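PDB 7CFB: FI20010p1 from Drosophila melanogaster, which probably serves as an extended Tudor domain scaffold that takes part in assembling the piRNA amplification complex for gene silencing. Local coordinates for residues Gln91-Gly96 with Glu140-Leu145; Ser116-Gly121 with His133-Gly138. One frame throughout, in Å; residues are numbered along the deposited sequence.

Contact 1 of 2, residues Gln91-Gly96 with Glu140-Leu145; sequences QLPDYG and ETIFKL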
ATOM      1  N   GLN A  91      13.192  -0.687  16.984  1.00 39.39           N
ATOM      2  CA  GLN A  91      13.313   0.791  16.862  1.00 43.94           C
ATOM      3  C   GLN A  91      12.598   1.233  15.581  1.00 38.76           C
ATOM      4  O   GLN A  91      13.068   0.858  14.489  1.00 42.22           O
ATOM      5  CB  GLN A  91      14.786   1.205  16.842  1.00 43.40           C
ATOM      6  CG  GLN A  91      15.017   2.614  16.315  1.00 56.82           C
ATOM      7  CD  GLN A  91      14.558   3.670  17.291  1.00 59.03           C
ATOM      8  OE1 GLN A  91      15.193   3.917  18.314  1.00 58.69           O
ATOM      9  NE2 GLN A  91      13.439   4.304  16.980  1.00 50.77           N
ATOM     10  N   LEU A  92      11.508   1.997  15.711  1.00 40.85           N
ATOM     11  CA  LEU A  92      10.771   2.425  14.512  1.00 39.53           C
ATOM     12  C   LEU A  92      11.757   3.179  13.635  1.00 40.30           C
ATOM     13  O   LEU A  92      12.438   4.006  14.128  1.00 37.98           O
ATOM     14  CB  LEU A  92       9.633   3.354  14.934  1.00 31.91           C
ATOM     15  CG  LEU A  92       8.298   2.670  15.186  1.00 38.21           C
ATOM     16  CD1 LEU A  92       7.367   3.550  15.973  1.00 29.01           C
ATOM     17  CD2 LEU A  92       7.674   2.256  13.880  1.00 32.26           C
ATOM     18  N   PRO A  93      11.775   2.990  12.311  1.00 38.78           N
ATOM     19  CA  PRO A  93      12.595   3.804  11.439  1.00 36.50           C
ATOM     20  C   PRO A  93      12.114   5.259  11.362  1.00 39.00           C
ATOM     21  O   PRO A  93      11.046   5.602  11.725  1.00 35.53           O
ATOM     22  CB  PRO A  93      12.432   3.158  10.066  1.00 32.93           C
ATOM     23  CG  PRO A  93      12.070   1.754  10.392  1.00 29.14           C
ATOM     24  CD  PRO A  93      11.180   1.882  11.600  1.00 29.92           C
ATOM     25  N   ASP A  94      12.922   6.116  10.774  1.00 38.44           N
ATOM     26  CA  ASP A  94      12.547   7.545  10.683  1.00 42.19           C
ATOM     27  C   ASP A  94      11.291   7.769   9.851  1.00 41.18           C
ATOM     28  O   ASP A  94      10.967   6.985   8.970  1.00 38.40           O
ATOM     29  CB  ASP A  94      13.613   8.373   9.981  1.00 39.85           C
ATOM     30  CG  ASP A  94      14.915   8.465  10.737  1.00 43.41           C
ATOM     31  OD1 ASP A  94      14.932   8.120  11.887  1.00 37.54           O
ATOM     32  OD2 ASP A  94      15.877   8.880  10.137  1.00 44.76           O
ATOM     33  N   TYR A  95      10.645   8.891  10.109  1.00 35.27           N
ATOM     34  CA  TYR A  95       9.468   9.283   9.306  1.00 32.76           C
ATOM     35  C   TYR A  95       9.892   9.350   7.841  1.00 35.05           C
ATOM     36  O   TYR A  95      10.926   9.908   7.505  1.00 41.47           O
ATOM     37  CB  TYR A  95       8.943  10.638   9.769  1.00 30.53           C
ATOM     38  CG  TYR A  95       8.500  10.684  11.205  1.00 29.84           C
ATOM     39  CD1 TYR A  95       7.329  10.086  11.599  1.00 29.87           C
ATOM     40  CD2 TYR A  95       9.255  11.305  12.168  1.00 34.65           C
ATOM     41  CE1 TYR A  95       6.920  10.109  12.910  1.00 32.54           C
ATOM     42  CE2 TYR A  95       8.872  11.328  13.488  1.00 27.55           C
ATOM     43  CZ  TYR A  95       7.698  10.725  13.858  1.00 32.68           C
ATOM     44  OH  TYR A  95       7.285  10.746  15.138  1.00 35.89           O
ATOM     45  N   GLY A  96       9.103   8.711   6.997  1.00 31.44           N
ATOM     46  CA  GLY A  96       9.331   8.669   5.551  1.00 32.60           C
ATOM     47  C   GLY A  96      10.179   7.493   5.121  1.00 32.73           C
ATOM     48  O   GLY A  96      10.212   7.219   3.953  1.00 37.12           O
ATOM     49  N   GLU A 140       2.890  -2.882  17.042  1.00 33.09           N
ATOM     50  CA  GLU A 140       2.895  -3.791  15.862  1.00 35.27           C
ATOM     51  C   GLU A 140       4.260  -4.461  15.667  1.00 27.83           C
ATOM     52  O   GLU A 140       5.288  -3.818  15.957  1.00 31.34           O
ATOM     53  CB  GLU A 140       2.485  -3.023  14.603  1.00 32.17           C
ATOM     54  CG  GLU A 140       1.036  -2.570  14.617  1.00 34.43           C
ATOM     55  CD  GLU A 140       0.807  -1.202  15.236  1.00 29.48           C
ATOM     56  OE1 GLU A 140       1.769  -0.640  15.799  1.00 29.86           O
ATOM     57  OE2 GLU A 140      -0.332  -0.700  15.155  1.00 41.23           O
ATOM     58  N   THR A 141       4.248  -5.713  15.190  1.00 29.73           N
ATOM     59  CA  THR A 141       5.473  -6.480  14.891  1.00 36.15           C
ATOM     60  C   THR A 141       6.001  -5.946  13.561  1.00 37.63           C
ATOM     61  O   THR A 141       5.315  -6.102  12.577  1.00 29.32           O
ATOM     62  CB  THR A 141       5.123  -7.955  14.713  1.00 35.39           C
ATOM     63  OG1 THR A 141       4.747  -8.421  15.997  1.00 32.71           O
ATOM     64  CG2 THR A 141       6.275  -8.768  14.188  1.00 34.24           C
ATOM     65  N   ILE A 142       7.199  -5.384  13.565  1.00 32.22           N
ATOM     66  CA  ILE A 142       7.760  -4.723  12.360  1.00 33.10           C
ATOM     67  C   ILE A 142       9.134  -5.288  12.015  1.00 36.38           C
ATOM     68  O   ILE A 142       9.816  -5.765  12.896  1.00 32.28           O
ATOM     69  CB  ILE A 142       7.801  -3.203  12.566  1.00 27.80           C
ATOM     70  CG1 ILE A 142       8.746  -2.807  13.692  1.00 27.49           C
ATOM     71  CG2 ILE A 142       6.415  -2.659  12.792  1.00 28.09           C
ATOM     72  CD1 ILE A 142       9.273  -1.438  13.563  1.00 25.68           C
ATOM     73  N   PHE A 143       9.503  -5.182  10.751  1.00 34.60           N
ATOM     74  CA  PHE A 143      10.783  -5.706  10.239  1.00 33.12           C
ATOM     75  C   PHE A 143      11.462  -4.728   9.292  1.00 35.43           C
ATOM     76  O   PHE A 143      10.820  -3.865   8.742  1.00 29.68           O
ATOM     77  CB  PHE A 143      10.536  -6.940   9.391  1.00 22.95           C
ATOM     78  CG  PHE A 143       9.644  -7.966  10.021  1.00 36.76           C
ATOM     79  CD1 PHE A 143      10.144  -8.861  10.937  1.00 31.94           C
ATOM     80  CD2 PHE A 143       8.306  -8.024   9.701  1.00 33.99           C
ATOM     81  CE1 PHE A 143       9.318  -9.808  11.505  1.00 37.05           C
ATOM     82  CE2 PHE A 143       7.479  -8.966  10.272  1.00 43.30           C
ATOM     83  CZ  PHE A 143       7.998  -9.868  11.159  1.00 39.12           C
ATOM     84  N   LYS A 144      12.770  -4.910   9.180  1.00 33.55           N
ATOM     85  CA  LYS A 144      13.668  -4.196   8.260  1.00 31.72           C
ATOM     86  C   LYS A 144      13.627  -4.905   6.910  1.00 33.16           C
ATOM     87  O   LYS A 144      13.578  -6.099   6.868  1.00 31.14           O
ATOM     88  CB  LYS A 144      15.091  -4.216   8.801  1.00 36.37           C
ATOM     89  CG  LYS A 144      16.074  -3.379   8.005  1.00 47.04           C
ATOM     90  CD  LYS A 144      17.432  -4.002   7.933  1.00 52.49           C
ATOM     91  CE  LYS A 144      18.449  -3.233   8.728  1.00 55.85           C
ATOM     92  NZ  LYS A 144      18.963  -2.089   7.944  1.00 72.82           N
ATOM     93  N   LEU A 145      13.545  -4.152   5.842  1.00 30.47           N
ATOM     94  CA  LEU A 145      13.545  -4.800   4.530  1.00 32.80           C
ATOM     95  C   LEU A 145      14.976  -4.815   4.020  1.00 37.18           C
ATOM     96  O   LEU A 145      15.706  -3.939   4.347  1.00 33.13           O
ATOM     97  CB  LEU A 145      12.713  -3.975   3.563  1.00 29.84           C
ATOM     98  CG  LEU A 145      11.213  -4.004   3.766  1.00 31.26           C
ATOM     99  CD1 LEU A 145      10.605  -2.833   3.045  1.00 27.59           C
ATOM    100  CD2 LEU A 145      10.638  -5.294   3.258  1.00 26.14           C
TER

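Contact 2 of 2, residues Ser116-Gly121 with His133-Gly138; sequences SSSAGG and HIHFDG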
ATOM      1  N   SER A 116       3.698  10.580  10.357  1.00 34.33           N
ATOM      2  CA  SER A 116       3.588  11.573  11.449  1.00 33.31           C
ATOM      3  C   SER A 116       3.291  10.909  12.789  1.00 34.32           C
ATOM      4  O   SER A 116       2.840   9.794  12.807  1.00 33.10           O
ATOM      5  CB  SER A 116       2.543  12.616  11.148  1.00 23.43           C
ATOM      6  OG  SER A 116       1.244  12.107  11.277  1.00 32.99           O
ATOM      7  N   SER A 117       3.531  11.665  13.847  1.00 37.57           N
ATOM      8  CA  SER A 117       3.222  11.306  15.246  1.00 38.62           C
ATOM      9  C   SER A 117       1.770  11.684  15.531  1.00 42.28           C
ATOM     10  O   SER A 117       1.346  12.728  15.099  1.00 45.86           O
ATOM     11  CB  SER A 117       4.144  12.026  16.162  1.00 41.63           C
ATOM     12  OG  SER A 117       4.013  11.551  17.474  1.00 48.79           O
ATOM     13  N   SER A 118       1.050  10.833  16.235  1.00 36.71           N
ATOM     14  CA  SER A 118      -0.354  11.104  16.582  1.00 36.74           C
ATOM     15  C   SER A 118      -0.398  11.722  17.984  1.00 45.41           C
ATOM     16  O   SER A 118       0.248  11.209  18.870  1.00 37.76           O
ATOM     17  CB  SER A 118      -1.150   9.860  16.508  1.00 37.88           C
ATOM     18  OG  SER A 118      -1.369   9.472  15.183  1.00 31.06           O
ATOM     19  N   ALA A 119      -1.178  12.782  18.134  1.00 38.91           N
ATOM     20  CA  ALA A 119      -1.335  13.524  19.396  1.00 42.68           C
ATOM     21  C   ALA A 119      -1.877  12.616  20.495  1.00 36.80           C
ATOM     22  O   ALA A 119      -1.389  12.675  21.574  1.00 42.37           O
ATOM     23  CB  ALA A 119      -2.293  14.652  19.159  1.00 41.97           C
ATOM     24  N   GLY A 120      -2.817  11.750  20.177  1.00 40.94           N
ATOM     25  CA  GLY A 120      -3.406  10.899  21.217  1.00 44.98           C
ATOM     26  C   GLY A 120      -2.587   9.655  21.458  1.00 44.00           C
ATOM     27  O   GLY A 120      -3.035   8.815  22.168  1.00 37.40           O
ATOM     28  N   GLY A 121      -1.423   9.562  20.844  1.00 37.37           N
ATOM     29  CA  GLY A 121      -0.614   8.367  20.936  1.00 33.48           C
ATOM     30  C   GLY A 121      -0.602   7.611  19.619  1.00 35.43           C
ATOM     31  O   GLY A 121      -1.575   7.621  18.853  1.00 40.43           O
ATOM     32  N   HIS A 133      -4.133   4.583   4.328  1.00 32.28           N
ATOM     33  CA  HIS A 133      -3.571   5.276   5.507  1.00 27.41           C
ATOM     34  C   HIS A 133      -4.170   4.584   6.718  1.00 36.31           C
ATOM     35  O   HIS A 133      -5.328   4.307   6.684  1.00 45.08           O
ATOM     36  CB  HIS A 133      -3.844   6.772   5.475  1.00 28.82           C
ATOM     37  CG  HIS A 133      -3.273   7.442   4.282  1.00 28.11           C
ATOM     38  ND1 HIS A 133      -2.046   7.994   4.280  1.00 26.63           N
ATOM     39  CD2 HIS A 133      -3.767   7.621   3.049  1.00 38.21           C
ATOM     40  CE1 HIS A 133      -1.795   8.494   3.113  1.00 32.15           C
ATOM     41  NE2 HIS A 133      -2.818   8.268   2.340  1.00 30.28           N
ATOM     42  N   ILE A 134      -3.348   4.195   7.671  1.00 36.41           N
ATOM     43  CA  ILE A 134      -3.831   3.485   8.878  1.00 37.16           C
ATOM     44  C   ILE A 134      -3.164   4.072  10.114  1.00 30.89           C
ATOM     45  O   ILE A 134      -2.129   4.669   9.989  1.00 35.71           O
ATOM     46  CB  ILE A 134      -3.533   1.988   8.771  1.00 41.04           C
ATOM     47  CG1 ILE A 134      -2.046   1.735   8.564  1.00 39.16           C
ATOM     48  CG2 ILE A 134      -4.365   1.339   7.687  1.00 41.34           C
ATOM     49  CD1 ILE A 134      -1.377   1.263   9.793  1.00 37.30           C
ATOM     50  N   HIS A 135      -3.798   3.905  11.255  1.00 28.00           N
ATOM     51  CA  HIS A 135      -3.206   4.348  12.527  1.00 31.69           C
ATOM     52  C   HIS A 135      -2.257   3.252  13.013  1.00 32.78           C
ATOM     53  O   HIS A 135      -2.614   2.105  12.946  1.00 29.73           O
ATOM     54  CB  HIS A 135      -4.291   4.680  13.538  1.00 28.37           C
ATOM     55  CG  HIS A 135      -3.708   5.178  14.802  1.00 34.92           C
ATOM     56  ND1 HIS A 135      -3.130   6.394  14.898  1.00 33.90           N
ATOM     57  CD2 HIS A 135      -3.576   4.610  16.002  1.00 31.77           C
ATOM     58  CE1 HIS A 135      -2.686   6.563  16.105  1.00 32.25           C
ATOM     59  NE2 HIS A 135      -2.949   5.499  16.785  1.00 35.26           N
ATOM     60  N   PHE A 136      -1.078   3.627  13.462  1.00 29.40           N
ATOM     61  CA  PHE A 136      -0.083   2.650  13.931  1.00 31.08           C
ATOM     62  C   PHE A 136       0.131   2.893  15.421  1.00 34.35           C
ATOM     63  O   PHE A 136       0.725   3.895  15.786  1.00 32.45           O
ATOM     64  CB  PHE A 136       1.175   2.819  13.084  1.00 34.92           C
ATOM     65  CG  PHE A 136       2.304   1.858  13.318  1.00 33.09           C
ATOM     66  CD1 PHE A 136       3.283   2.132  14.245  1.00 33.34           C
ATOM     67  CD2 PHE A 136       2.438   0.726  12.549  1.00 28.69           C
ATOM     68  CE1 PHE A 136       4.345   1.266  14.424  1.00 39.58           C
ATOM     69  CE2 PHE A 136       3.494  -0.140  12.736  1.00 33.36           C
ATOM     70  CZ  PHE A 136       4.446   0.133  13.673  1.00 30.49           C
ATOM     71  N   ASP A 137      -0.303   1.939  16.225  1.00 30.40           N
ATOM     72  CA  ASP A 137      -0.245   2.010  17.702  1.00 32.06           C
ATOM     73  C   ASP A 137       1.183   2.053  18.220  1.00 33.26           C
ATOM     74  O   ASP A 137       1.398   2.707  19.179  1.00 36.03           O
ATOM     75  CB  ASP A 137      -0.953   0.834  18.338  1.00 39.89           C
ATOM     76  CG  ASP A 137      -2.438   1.016  18.303  1.00 40.71           C
ATOM     77  OD1 ASP A 137      -2.853   2.141  18.271  1.00 47.64           O
ATOM     78  OD2 ASP A 137      -3.124   0.043  18.296  1.00 49.41           O
ATOM     79  N   GLY A 138       2.097   1.347  17.578  1.00 37.40           N
ATOM     80  CA  GLY A 138       3.489   1.238  18.035  1.00 35.14           C
ATOM     81  C   GLY A 138       3.743  -0.082  18.733  1.00 39.16           C
ATOM     82  O   GLY A 138       4.817  -0.278  19.219  1.00 42.69           O
TER

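Contact 1 of 2, residues Gln91-Gly96 with Glu140-Leu145
The carboxamide NE2 of Gln91 reaches the carbonyl O of Leu92, the residue whose side chain meets Ile142, over 3.0 Å with an N-H...O angle of 161°. The acceptor lies near the amide plane of Gln91. NE2 is held by two carbonyls, Leu92 O and Pro21 O, which restrains the amide's rotation.

Across the contact there is only hydrocarbon. CD2 of Leu92 comes within 4.0 Å of Ile142 CD1, the two side chains crossing at about a right angle, and the ring carbon CD of Pro93 lies 4.3 Å from that same methyl. Ile142 delivers it by placing CG1 between its backbone N and carbonyl carbon (chi1 64°), with the chain beyond nearly extended, so that a single terminal methyl does the touching. Phe99, on strand 99-103, packs against Leu92, Pro93 and Ile142 alike.

With 95 Å² buried and no hydrogen bond between Gln91-Gly96 and Glu140-Leu145, the pairing depends on shape and burial of apolar groups. Directional bonds go elsewhere: backbone bonds tie Leu92 to Leu20 and Ile142 to Leu89. The chemistry implies an apolar loop-to-strand packing, with loop and strand each hydrogen-bonded to other parts of the same chain.

Contact 2 of 2, residues Ser116-Gly121 with His133-Gly138
His135 presents the edge of its imidazole to the turn after strand 108-117, and the tight part of this contact gathers along the CE1-NE2 edge of the ring. CE1 stands 3.1 Å from Gly121 O and 3.3 Å from Ser118 OG, both oxygens lying near the ring plane; Ser118 CB, at 3.7 Å from CE1, also meets the edge. Gly121 O is also 3.3 Å from His135 NE2. The geometry at CE1 would suit a polarised C-H facing oxygen. The ring gets there because CG lies anti to the backbone N (chi1 -178°), which carries the imidazole out from the strand to the turn.

The rest is looser. The closest pair of CA atoms, those of Gly121 and Asp137, is still 7.1 Å apart, and His135 and Gly121 are both exposed to solvent. Residues of the turn, Ser118 among them, also touch a crystal neighbour, so the lattice may influence its position.

Gly121 N donates to Ser118 O over 3.1 Å, closing a type I beta turn from Ser118 to Gly121. This turn lies in the connection between antiparallel strands 108-117 and 123-127, and His135 reaches it from the next strand, 132-136, within an antiparallel sheet of a Tudor domain of the SH3 clan.

Along the chain the four segments run 91-96, 116-121, 133-138 and 140-145, so contact 2 falls between the two halves of contact 1. Their centres are about 13 Å apart, and both reach the same six-stranded antiparallel sheet within the first Tudor domain. Strands 132-136 and 142-144 are consecutive in the chain yet not adjacent in the sheet. Direct packing joins the contacts: Phe136 CE1 lies 3.5 Å from Leu92 CD2, and Phe136 CZ is equally close to Ile142 CG2, while Tyr95 OH meets Ser117 CB at 3.5 Å. Buried contact 1 and surface contact 2 are therefore joined by Phe136 in the interior and by Tyr95 against the end of strand 108-117.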